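Local coordinates for protein carbohydrate kinase, FGGY (Rhodospirillum rubrum, PDB 3IFR) that probably phosphorylates D-xylulose as a xylulokinase of the FGGY family of carbohydrate kinases, at residues 10-23 with 55-67. Sequence-based numbering, arbitrary orientation.
Sequences IGLDIGTTSTIAIL and WWDNARAVLAELK
Leu66, on helix 55-67, meets the hairpin of strands 10-14 and 18-23 with the branched end of its side chain. From CB, which points at the strands, the chain leads to CG, 4.1 Å from CB of Leu23. There it forks: CD1 lies 3.4 Å from the carbonyl O of Ala21, while CD2 settles against the backbone of Ile22 and 3.7 Å from CB of Ala21. CD2 also meets CD1 of Ile10 tip to tip, so this one methyl touches both strands. Cutting this side chain back to an alanine is likely to open a gap between Ile10, Ala21 and Leu23 and leave CD1 of Ile10 without its partner on the helix. One helical turn earlier, Leu63 swings its end back to the sheet, its CD2 4.0 Å from CG2 of Ile10. Leu12 extends from its strand with CG anti to the backbone N (chi1 171°), a setting that carries CD2 to within 3.8 Å of CB of Ala59 and CD1 to Val62. At the start of 55-67, Ile14 lays CG2 over one face of the Trp55 indole, 3.8 Å from the centroid of the five-membered ring and 12° off its normal, a CH-pi contact. The indole NE1 hydrogen-bonds OE1 of Glu50, a second hold on the ring. Alternate residues of each strand face the helix, whose axis runs 27° from strand 18-23 and 7.9 Å away at closest. This is helix-on-sheet packing in the N-terminal domain of an actin-like ATPase fold: helix 52-70 lies on one face of the sheet, running roughly along its strands, strand 77-84 pairs with 8-14, strand 29-37 adds Val31 and Ala34 beside Leu23 and Val62, and helix 163-172 packs Ile167 against both Ile14 and Trp55.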
ATOM      1  N   ILE A  10     -19.334   1.971  -8.521  1.00 22.18           N
ATOM      2  CA  ILE A  10     -18.099   2.558  -9.071  1.00 20.35           C
ATOM      3  C   ILE A  10     -16.966   2.655  -8.063  1.00 19.30           C
ATOM      4  O   ILE A  10     -17.177   3.092  -6.939  1.00 18.60           O
ATOM      5  CB  ILE A  10     -18.340   3.982  -9.596  1.00 20.35           C
ATOM      6  CG1 ILE A  10     -19.181   3.984 -10.874  1.00 19.83           C
ATOM      7  CG2 ILE A  10     -17.020   4.759  -9.825  1.00 17.35           C
ATOM      8  CD1 ILE A  10     -19.572   5.373 -11.257  1.00 19.35           C
ATOM      9  N   GLY A  11     -15.763   2.279  -8.483  1.00 17.00           N
ATOM     10  CA  GLY A  11     -14.571   2.621  -7.723  1.00 17.64           C
ATOM     11  C   GLY A  11     -13.680   3.600  -8.480  1.00 20.77           C
ATOM     12  O   GLY A  11     -13.464   3.477  -9.700  1.00 20.87           O
ATOM     13  N   LEU A  12     -13.145   4.574  -7.746  1.00 18.81           N
ATOM     14  CA  LEU A  12     -12.270   5.579  -8.289  1.00 17.14           C
ATOM     15  C   LEU A  12     -10.948   5.529  -7.493  1.00 19.69           C
ATOM     16  O   LEU A  12     -10.950   5.511  -6.265  1.00 20.54           O
ATOM     17  CB  LEU A  12     -12.940   6.946  -8.124  1.00 17.96           C
ATOM     18  CG  LEU A  12     -12.103   8.207  -8.436  1.00 16.97           C
ATOM     19  CD1 LEU A  12     -11.703   8.243  -9.925  1.00 16.56           C
ATOM     20  CD2 LEU A  12     -12.835   9.477  -8.073  1.00 16.73           C
ATOM     21  N   ASP A  13      -9.818   5.526  -8.187  1.00 20.38           N
ATOM     22  CA  ASP A  13      -8.515   5.425  -7.527  1.00 18.38           C
ATOM     23  C   ASP A  13      -7.633   6.640  -7.884  1.00 17.81           C
ATOM     24  O   ASP A  13      -7.197   6.811  -9.034  1.00 18.13           O
ATOM     25  CB  ASP A  13      -7.850   4.090  -7.897  1.00 20.68           C
ATOM     26  CG  ASP A  13      -6.380   4.021  -7.487  1.00 20.71           C
ATOM     27  OD1 ASP A  13      -5.963   4.770  -6.588  1.00 18.07           O
ATOM     28  OD2 ASP A  13      -5.639   3.210  -8.097  1.00 24.33           O
ATOM     29  N   ILE A  14      -7.417   7.492  -6.888  1.00 15.55           N
ATOM     30  CA  ILE A  14      -6.564   8.651  -7.010  1.00 18.13           C
ATOM     31  C   ILE A  14      -5.143   8.163  -6.761  1.00 19.13           C
ATOM     32  O   ILE A  14      -4.621   8.237  -5.631  1.00 20.38           O
ATOM     33  CB  ILE A  14      -6.921   9.758  -5.999  1.00 16.82           C
ATOM     34  CG1 ILE A  14      -8.086  10.597  -6.499  1.00 20.72           C
ATOM     35  CG2 ILE A  14      -5.826  10.766  -5.954  1.00 18.01           C
ATOM     36  CD1 ILE A  14      -9.348   9.894  -6.686  1.00 21.62           C
ATOM     37  N   GLY A  15      -4.525   7.650  -7.822  1.00 17.95           N
ATOM     38  CA  GLY A  15      -3.240   6.986  -7.718  1.00 19.82           C
ATOM     39  C   GLY A  15      -2.103   7.949  -7.886  1.00 20.60           C
ATOM     40  O   GLY A  15      -2.307   9.115  -8.210  1.00 24.02           O
ATOM     41  N   THR A  16      -0.898   7.457  -7.705  1.00 19.53           N
ATOM     42  CA  THR A  16       0.252   8.300  -7.730  1.00 20.57           C
ATOM     43  C   THR A  16       0.600   8.773  -9.121  1.00 23.41           C
ATOM     44  O   THR A  16       0.903   9.961  -9.305  1.00 26.64           O
ATOM     45  CB  THR A  16       1.471   7.599  -7.140  1.00 21.83           C
ATOM     46  OG1 THR A  16       1.368   7.683  -5.744  1.00 25.13           O
ATOM     47  CG2 THR A  16       2.773   8.376  -7.500  1.00 25.63           C
ATOM     48  N   THR A  17       0.638   7.867 -10.089  1.00 19.87           N
ATOM     49  CA  THR A  17       0.917   8.297 -11.453  1.00 25.10           C
ATOM     50  C   THR A  17      -0.300   8.134 -12.371  1.00 25.11           C
ATOM     51  O   THR A  17      -0.233   8.378 -13.583  1.00 23.12           O
ATOM     52  CB  THR A  17       2.123   7.570 -12.057  1.00 28.38           C
ATOM     53  OG1 THR A  17       1.805   6.191 -12.184  1.00 24.12           O
ATOM     54  CG2 THR A  17       3.384   7.758 -11.175  1.00 28.52           C
ATOM     55  N   SER A  18      -1.429   7.779 -11.772  1.00 23.27           N
ATOM     56  CA  SER A  18      -2.597   7.459 -12.553  1.00 22.64           C
ATOM     57  C   SER A  18      -3.960   7.564 -11.799  1.00 22.29           C
ATOM     58  O   SER A  18      -4.057   7.153 -10.651  1.00 21.52           O
ATOM     59  CB  SER A  18      -2.374   6.053 -13.042  1.00 21.85           C
ATOM     60  OG  SER A  18      -3.221   5.837 -14.104  1.00 28.56           O
ATOM     61  N   THR A  19      -4.989   8.129 -12.437  1.00 20.62           N
ATOM     62  CA  THR A  19      -6.316   8.202 -11.852  1.00 17.85           C
ATOM     63  C   THR A  19      -7.209   7.259 -12.628  1.00 17.45           C
ATOM     64  O   THR A  19      -7.360   7.400 -13.825  1.00 19.38           O
ATOM     65  CB  THR A  19      -6.951   9.610 -11.933  1.00 18.98           C
ATOM     66  OG1 THR A  19      -6.143  10.560 -11.255  1.00 17.33           O
ATOM     67  CG2 THR A  19      -8.338   9.609 -11.297  1.00 16.94           C
ATOM     68  N   ILE A  20      -7.806   6.295 -11.940  1.00 19.11           N
ATOM     69  CA  ILE A  20      -8.461   5.173 -12.592  1.00 16.88           C
ATOM     70  C   ILE A  20      -9.830   5.040 -12.003  1.00 17.41           C
ATOM     71  O   ILE A  20      -9.969   5.128 -10.790  1.00 19.32           O
ATOM     72  CB  ILE A  20      -7.693   3.897 -12.322  1.00 16.94           C
ATOM     73  CG1 ILE A  20      -6.303   3.981 -12.960  1.00 18.74           C
ATOM     74  CG2 ILE A  20      -8.448   2.697 -12.885  1.00 18.77           C
ATOM     75  CD1 ILE A  20      -5.339   2.887 -12.472  1.00 20.53           C
ATOM     76  N   ALA A  21     -10.838   4.869 -12.846  1.00 16.80           N
ATOM     77  CA  ALA A  21     -12.196   4.606 -12.375  1.00 20.73           C
ATOM     78  C   ALA A  21     -12.758   3.393 -13.096  1.00 22.82           C
ATOM     79  O   ALA A  21     -12.507   3.209 -14.292  1.00 22.25           O
ATOM     80  CB  ALA A  21     -13.107   5.774 -12.641  1.00 17.91           C
ATOM     81  N   ILE A  22     -13.572   2.619 -12.382  1.00 20.61           N
ATOM     82  CA  ILE A  22     -14.237   1.470 -12.980  1.00 24.24           C
ATOM     83  C   ILE A  22     -15.722   1.406 -12.655  1.00 23.75           C
ATOM     84  O   ILE A  22     -16.178   1.876 -11.590  1.00 21.56           O
ATOM     85  CB  ILE A  22     -13.602   0.158 -12.514  1.00 21.96           C
ATOM     86  CG1 ILE A  22     -13.914  -0.036 -11.028  1.00 22.39           C
ATOM     87  CG2 ILE A  22     -12.087   0.200 -12.767  1.00 24.37           C
ATOM     88  CD1 ILE A  22     -13.148  -1.191 -10.381  1.00 23.81           C
ATOM     89  N   LEU A  23     -16.464   0.820 -13.597  1.00 22.82           N
ATOM     90  CA  LEU A  23     -17.870   0.592 -13.432  1.00 21.13           C
ATOM     91  C   LEU A  23     -18.038  -0.889 -13.382  1.00 26.49           C
ATOM     92  O   LEU A  23     -17.636  -1.607 -14.315  1.00 25.56           O
ATOM     93  CB  LEU A  23     -18.652   1.137 -14.620  1.00 23.31           C
ATOM     94  CG  LEU A  23     -20.188   1.013 -14.522  1.00 24.86           C
ATOM     95  CD1 LEU A  23     -20.749   1.783 -13.309  1.00 24.68           C
ATOM     96  CD2 LEU A  23     -20.884   1.493 -15.798  1.00 23.04           C
ATOM     97  N   TRP A  55      -5.932  15.918  -9.715  1.00 16.19           N
ATOM     98  CA  TRP A  55      -6.723  14.779  -9.249  1.00 19.39           C
ATOM     99  C   TRP A  55      -8.193  15.029  -9.649  1.00 18.39           C
ATOM    100  O   TRP A  55      -8.846  14.172 -10.244  1.00 20.16           O
ATOM    101  CB  TRP A  55      -6.634  14.525  -7.738  1.00 14.94           C
ATOM    102  CG  TRP A  55      -5.263  14.315  -7.153  1.00 16.75           C
ATOM    103  CD1 TRP A  55      -4.155  13.797  -7.772  1.00 16.86           C
ATOM    104  CD2 TRP A  55      -4.867  14.600  -5.795  1.00 15.66           C
ATOM    105  NE1 TRP A  55      -3.085  13.792  -6.894  1.00 18.04           N
ATOM    106  CE2 TRP A  55      -3.513  14.258  -5.675  1.00 16.92           C
ATOM    107  CE3 TRP A  55      -5.544  15.120  -4.680  1.00 14.57           C
ATOM    108  CZ2 TRP A  55      -2.818  14.409  -4.479  1.00 18.76           C
ATOM    109  CZ3 TRP A  55      -4.861  15.271  -3.509  1.00 15.43           C
ATOM    110  CH2 TRP A  55      -3.510  14.912  -3.407  1.00 18.94           C
ATOM    111  N   TRP A  56      -8.691  16.214  -9.347  1.00 18.23           N
ATOM    112  CA  TRP A  56     -10.116  16.514  -9.504  1.00 20.06           C
ATOM    113  C   TRP A  56     -10.496  16.547 -10.958  1.00 19.85           C
ATOM    114  O   TRP A  56     -11.537  16.045 -11.359  1.00 21.46           O
ATOM    115  CB  TRP A  56     -10.461  17.855  -8.849  1.00 19.75           C
ATOM    116  CG  TRP A  56     -11.875  18.241  -9.056  1.00 22.65           C
ATOM    117  CD1 TRP A  56     -12.320  19.361  -9.683  1.00 20.85           C
ATOM    118  CD2 TRP A  56     -13.052  17.484  -8.709  1.00 22.91           C
ATOM    119  NE1 TRP A  56     -13.693  19.379  -9.707  1.00 23.06           N
ATOM    120  CE2 TRP A  56     -14.173  18.240  -9.123  1.00 21.77           C
ATOM    121  CE3 TRP A  56     -13.271  16.250  -8.077  1.00 22.95           C
ATOM    122  CZ2 TRP A  56     -15.497  17.823  -8.912  1.00 21.29           C
ATOM    123  CZ3 TRP A  56     -14.602  15.833  -7.867  1.00 22.87           C
ATOM    124  CH2 TRP A  56     -15.697  16.632  -8.284  1.00 20.76           C
ATOM    125  N   ASP A  57      -9.631  17.152 -11.761  1.00 20.70           N
ATOM    126  CA  ASP A  57      -9.828  17.132 -13.197  1.00 18.73           C
ATOM    127  C   ASP A  57      -9.742  15.749 -13.781  1.00 18.89           C
ATOM    128  O   ASP A  57     -10.574  15.376 -14.595  1.00 20.88           O
ATOM    129  CB  ASP A  57      -8.846  18.042 -13.897  1.00 22.69           C
ATOM    130  CG  ASP A  57      -9.551  18.969 -14.807  1.00 28.58           C
ATOM    131  OD1 ASP A  57      -9.422  18.775 -16.038  1.00 29.47           O
ATOM    132  OD2 ASP A  57     -10.296  19.836 -14.252  1.00 27.26           O
ATOM    133  N   ASN A  58      -8.710  14.999 -13.395  1.00 21.63           N
ATOM    134  CA  ASN A  58      -8.649  13.563 -13.721  1.00 21.52           C
ATOM    135  C   ASN A  58      -9.950  12.865 -13.301  1.00 18.73           C
ATOM    136  O   ASN A  58     -10.582  12.191 -14.116  1.00 17.56           O
ATOM    137  CB  ASN A  58      -7.459  12.882 -13.051  1.00 19.70           C
ATOM    138  CG  ASN A  58      -6.129  13.057 -13.804  1.00 20.55           C
ATOM    139  OD1 ASN A  58      -5.127  12.447 -13.413  1.00 23.32           O
ATOM    140  ND2 ASN A  58      -6.102  13.865 -14.850  1.00 19.44           N
ATOM    141  N   ALA A  59     -10.406  13.085 -12.065  1.00 19.21           N
ATOM    142  CA  ALA A  59     -11.606  12.355 -11.598  1.00 18.17           C
ATOM    143  C   ALA A  59     -12.874  12.674 -12.415  1.00 18.20           C
ATOM    144  O   ALA A  59     -13.628  11.792 -12.742  1.00 20.05           O
ATOM    145  CB  ALA A  59     -11.856  12.589 -10.101  1.00 20.87           C
ATOM    146  N   ARG A  60     -13.121  13.943 -12.700  1.00 18.61           N
ATOM    147  CA  ARG A  60     -14.211  14.334 -13.566  1.00 19.14           C
ATOM    148  C   ARG A  60     -14.138  13.658 -14.888  1.00 18.50           C
ATOM    149  O   ARG A  60     -15.135  13.158 -15.355  1.00 21.91           O
ATOM    150  CB  ARG A  60     -14.137  15.846 -13.824  1.00 23.24           C
ATOM    151  CG  ARG A  60     -14.617  16.677 -12.652  1.00 23.36           C
ATOM    152  CD  ARG A  60     -14.334  18.099 -12.905  1.00 23.63           C
ATOM    153  NE  ARG A  60     -15.240  18.599 -13.936  1.00 28.58           N
ATOM    154  CZ  ARG A  60     -14.977  19.638 -14.731  1.00 28.86           C
ATOM    155  NH1 ARG A  60     -13.818  20.282 -14.634  1.00 28.16           N
ATOM    156  NH2 ARG A  60     -15.875  20.002 -15.641  1.00 28.92           N
ATOM    157  N   ALA A  61     -12.962  13.641 -15.507  1.00 17.65           N
ATOM    158  CA  ALA A  61     -12.806  13.064 -16.862  1.00 21.01           C
ATOM    159  C   ALA A  61     -13.134  11.572 -16.943  1.00 23.35           C
ATOM    160  O   ALA A  61     -13.816  11.086 -17.868  1.00 26.84           O
ATOM    161  CB  ALA A  61     -11.386  13.282 -17.368  1.00 19.11           C
ATOM    162  N   VAL A  62     -12.601  10.849 -15.974  1.00 20.62           N
ATOM    163  CA  VAL A  62     -12.662   9.402 -15.909  1.00 21.35           C
ATOM    164  C   VAL A  62     -14.077   8.935 -15.504  1.00 21.70           C
ATOM    165  O   VAL A  62     -14.578   7.965 -16.021  1.00 22.00           O
ATOM    166  CB  VAL A  62     -11.621   9.006 -14.863  1.00 23.78           C
ATOM    167  CG1 VAL A  62     -12.238   8.300 -13.680  1.00 21.46           C
ATOM    168  CG2 VAL A  62     -10.421   8.339 -15.468  1.00 21.34           C
ATOM    169  N   LEU A  63     -14.736   9.639 -14.592  1.00 21.25           N
ATOM    170  CA  LEU A  63     -16.135   9.311 -14.269  1.00 23.99           C
ATOM    171  C   LEU A  63     -17.043   9.567 -15.480  1.00 22.19           C
ATOM    172  O   LEU A  63     -17.787   8.701 -15.879  1.00 21.79           O
ATOM    173  CB  LEU A  63     -16.648  10.091 -13.033  1.00 20.49           C
ATOM    174  CG  LEU A  63     -15.904   9.772 -11.738  1.00 21.45           C
ATOM    175  CD1 LEU A  63     -16.270  10.710 -10.554  1.00 21.68           C
ATOM    176  CD2 LEU A  63     -16.165   8.333 -11.382  1.00 17.59           C
ATOM    177  N   ALA A  64     -16.979  10.764 -16.056  1.00 22.49           N
ATOM    178  CA  ALA A  64     -17.720  11.032 -17.287  1.00 21.26           C
ATOM    179  C   ALA A  64     -17.411  10.015 -18.408  1.00 21.76           C
ATOM    180  O   ALA A  64     -18.298   9.553 -19.125  1.00 21.66           O
ATOM    181  CB  ALA A  64     -17.428  12.405 -17.742  1.00 18.81           C
ATOM    182  N   GLU A  65     -16.151   9.632 -18.561  1.00 25.00           N
ATOM    183  CA  GLU A  65     -15.818   8.653 -19.609  1.00 22.67           C
ATOM    184  C   GLU A  65     -16.471   7.297 -19.328  1.00 23.60           C
ATOM    185  O   GLU A  65     -16.868   6.597 -20.252  1.00 24.00           O
ATOM    186  CB  GLU A  65     -14.316   8.490 -19.768  1.00 21.08           C
ATOM    187  CG  GLU A  65     -13.979   7.554 -20.913  1.00 25.24           C
ATOM    188  CD  GLU A  65     -12.500   7.309 -21.068  1.00 26.43           C
ATOM    189  OE1 GLU A  65     -11.741   8.306 -21.176  1.00 28.25           O
ATOM    190  OE2 GLU A  65     -12.090   6.126 -21.108  1.00 25.85           O
ATOM    191  N   LEU A  66     -16.606   6.946 -18.048  1.00 21.80           N
ATOM    192  CA  LEU A  66     -17.280   5.717 -17.652  1.00 20.50           C
ATOM    193  C   LEU A  66     -18.701   5.674 -18.226  1.00 22.88           C
ATOM    194  O   LEU A  66     -19.112   4.664 -18.800  1.00 24.36           O
ATOM    195  CB  LEU A  66     -17.365   5.632 -16.127  1.00 22.97           C
ATOM    196  CG  LEU A  66     -16.574   4.547 -15.399  1.00 25.90           C
ATOM    197  CD1 LEU A  66     -15.211   4.339 -16.018  1.00 24.29           C
ATOM    198  CD2 LEU A  66     -16.508   4.800 -13.875  1.00 19.63           C
ATOM    199  N   LYS A  67     -19.433   6.769 -18.052  1.00 19.74           N
ATOM    200  CA  LYS A  67     -20.786   6.924 -18.551  1.00 21.15           C
ATOM    201  C   LYS A  67     -20.826   6.888 -20.070  1.00 22.95           C
ATOM    202  O   LYS A  67     -21.729   6.349 -20.640  1.00 27.65           O
ATOM    203  CB  LYS A  67     -21.322   8.253 -18.063  1.00 21.30           C
ATOM    204  CG  LYS A  67     -22.816   8.488 -18.152  1.00 24.84           C
ATOM    205  CD  LYS A  67     -23.096   9.988 -17.875  1.00 26.85           C
ATOM    206  CE  LYS A  67     -24.508  10.234 -17.408  1.00 33.26           C
ATOM    207  NZ  LYS A  67     -24.669  11.630 -16.841  1.00 29.82           N
TER